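Local coordinates for protein (hdlp (histone deacetylase-like protein)) (Aquifex aeolicus, PDB 1C3P) that probably acts as a zinc-dependent deacetylase of the histone deacetylase family and may take part in acetoin breakdown, at residues A[153-158]-A[183-188]. Sequence-based numbering, arbitrary orientation.
Sequences YLRKKG and DQVFVL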
# COMPACT_ATOMS: atom_id res chain seq x y z
N TYR A 153 3.34 14.64 8.90
CA TYR A 153 2.30 15.07 9.83
C TYR A 153 2.78 14.69 11.24
O TYR A 153 2.68 15.49 12.19
CB TYR A 153 0.98 14.35 9.50
CG TYR A 153 -0.13 14.60 10.49
CD1 TYR A 153 -0.97 15.72 10.39
CD2 TYR A 153 -0.33 13.72 11.55
CE1 TYR A 153 -1.99 15.93 11.34
CE2 TYR A 153 -1.33 13.92 12.48
CZ TYR A 153 -2.16 15.01 12.38
OH TYR A 153 -3.15 15.14 13.33
N LEU A 154 3.30 13.48 11.39
CA LEU A 154 3.79 13.01 12.68
C LEU A 154 5.03 13.81 13.13
O LEU A 154 5.17 14.14 14.32
CB LEU A 154 4.11 11.51 12.61
CG LEU A 154 2.88 10.58 12.56
CD1 LEU A 154 3.29 9.17 12.13
CD2 LEU A 154 2.21 10.57 13.96
N ARG A 155 5.93 14.11 12.21
CA ARG A 155 7.12 14.89 12.58
C ARG A 155 6.68 16.24 13.15
O ARG A 155 7.23 16.71 14.14
CB ARG A 155 8.06 15.09 11.38
CG ARG A 155 8.59 13.75 10.82
CD ARG A 155 9.47 13.93 9.59
NE ARG A 155 10.84 14.28 9.92
CZ ARG A 155 11.77 14.57 9.02
NH1 ARG A 155 11.47 14.58 7.73
NH2 ARG A 155 13.01 14.83 9.43
N LYS A 156 5.67 16.86 12.53
CA LYS A 156 5.21 18.15 13.02
C LYS A 156 4.62 18.03 14.43
O LYS A 156 4.66 18.98 15.21
CB LYS A 156 4.20 18.78 12.06
CG LYS A 156 3.78 20.20 12.48
CD LYS A 156 3.01 20.92 11.40
CE LYS A 156 3.89 21.18 10.18
NZ LYS A 156 5.07 22.05 10.49
N LYS A 157 4.07 16.85 14.74
CA LYS A 157 3.49 16.58 16.06
C LYS A 157 4.59 16.32 17.10
O LYS A 157 4.30 16.21 18.29
CB LYS A 157 2.55 15.37 16.02
CG LYS A 157 1.21 15.59 15.32
CD LYS A 157 0.40 16.68 15.99
CE LYS A 157 -0.94 16.91 15.28
NZ LYS A 157 -1.68 18.08 15.82
N GLY A 158 5.84 16.23 16.66
CA GLY A 158 6.93 16.01 17.58
C GLY A 158 7.55 14.62 17.61
O GLY A 158 8.46 14.35 18.40
N ASP A 183 17.64 10.64 9.82
CA ASP A 183 17.71 9.50 10.72
C ASP A 183 16.48 9.50 11.63
O ASP A 183 16.37 8.69 12.54
CB ASP A 183 19.00 9.56 11.55
CG ASP A 183 19.04 10.75 12.49
OD1 ASP A 183 18.64 11.86 12.06
OD2 ASP A 183 19.48 10.59 13.65
N GLN A 184 15.55 10.41 11.37
CA GLN A 184 14.33 10.47 12.17
C GLN A 184 13.28 9.52 11.61
O GLN A 184 12.31 9.16 12.29
CB GLN A 184 13.78 11.88 12.22
CG GLN A 184 14.72 12.88 12.86
CD GLN A 184 14.04 14.17 13.23
OE1 GLN A 184 13.38 14.80 12.41
NE2 GLN A 184 14.20 14.58 14.48
N VAL A 185 13.46 9.13 10.36
CA VAL A 185 12.53 8.21 9.74
C VAL A 185 13.35 7.03 9.23
O VAL A 185 14.45 7.22 8.72
CB VAL A 185 11.78 8.87 8.56
CG1 VAL A 185 10.74 7.90 7.98
CG2 VAL A 185 11.11 10.16 9.05
N PHE A 186 12.82 5.83 9.40
CA PHE A 186 13.47 4.62 8.93
C PHE A 186 12.47 3.97 8.00
O PHE A 186 11.32 3.78 8.38
CB PHE A 186 13.80 3.67 10.10
CG PHE A 186 14.64 2.50 9.69
CD1 PHE A 186 15.95 2.38 10.14
CD2 PHE A 186 14.16 1.54 8.80
CE1 PHE A 186 16.76 1.32 9.71
CE2 PHE A 186 14.95 0.49 8.37
CZ PHE A 186 16.27 0.39 8.83
N VAL A 187 12.90 3.63 6.79
CA VAL A 187 12.01 3.01 5.83
C VAL A 187 12.50 1.61 5.50
O VAL A 187 13.67 1.42 5.19
CB VAL A 187 11.95 3.83 4.49
CG1 VAL A 187 11.08 3.10 3.45
CG2 VAL A 187 11.40 5.22 4.75
N LEU A 188 11.60 0.64 5.61
CA LEU A 188 11.90 -0.74 5.27
C LEU A 188 10.95 -1.17 4.18
O LEU A 188 9.73 -1.02 4.31
CB LEU A 188 11.70 -1.68 6.47
CG LEU A 188 11.59 -3.19 6.17
CD1 LEU A 188 12.88 -3.74 5.56
CD2 LEU A 188 11.27 -3.94 7.45
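Arg155 reaches from near the C-terminal end of helix 146-156 to Gln184, in the loop just before strand 185-192, and to Val185, the first residue of that strand, and this one side chain makes the whole contact from the helix side. The polar half is a single hydrogen bond, from Arg155 NH2 to Gln184 OE1, 3.0 Å long. Its geometry is favourable at both ends: the N-H...O angle is 171°, and the donor lies in the carbonyl plane on a lone pair of OE1. That oxygen also lies almost exactly in the guanidinium plane, so it is met at the edge of the group, while the amide plane is turned 73° from it. Arg155 NE, 3.6 Å from Gln184 OE1, is near but makes no second bond.

The apolar half is closer to the protein interior. The CG2 methyl of buried Val185 lies 4.1 Å from Arg155 CD and sits over one guanidinium face, displaced toward its rim. A bend at chi3 (82°) in the otherwise extended Arg155 chain turns the guanidinium toward Gln184 while its CD stays against Val185. Ile162 of the neighbouring strand 162-166 also touches Arg155, placing the contact where the helix lies against the parallel sheet of this arginase-clan fold. The whole contact buries just 128 Å².

By contrast, the Gln184 side is loose: both polar partners are partly exposed, and a single bond joins them. Arg155 NH1 has a separate salt bridge to Glu152 one helical turn back, which probably helps fix the rotation of the guanidinium. The chemistry implies a charged donor shared between a carboxylate of its own helix and a neutral amide in the loop just before the strand, joining helix to sheet well away from the zinc site.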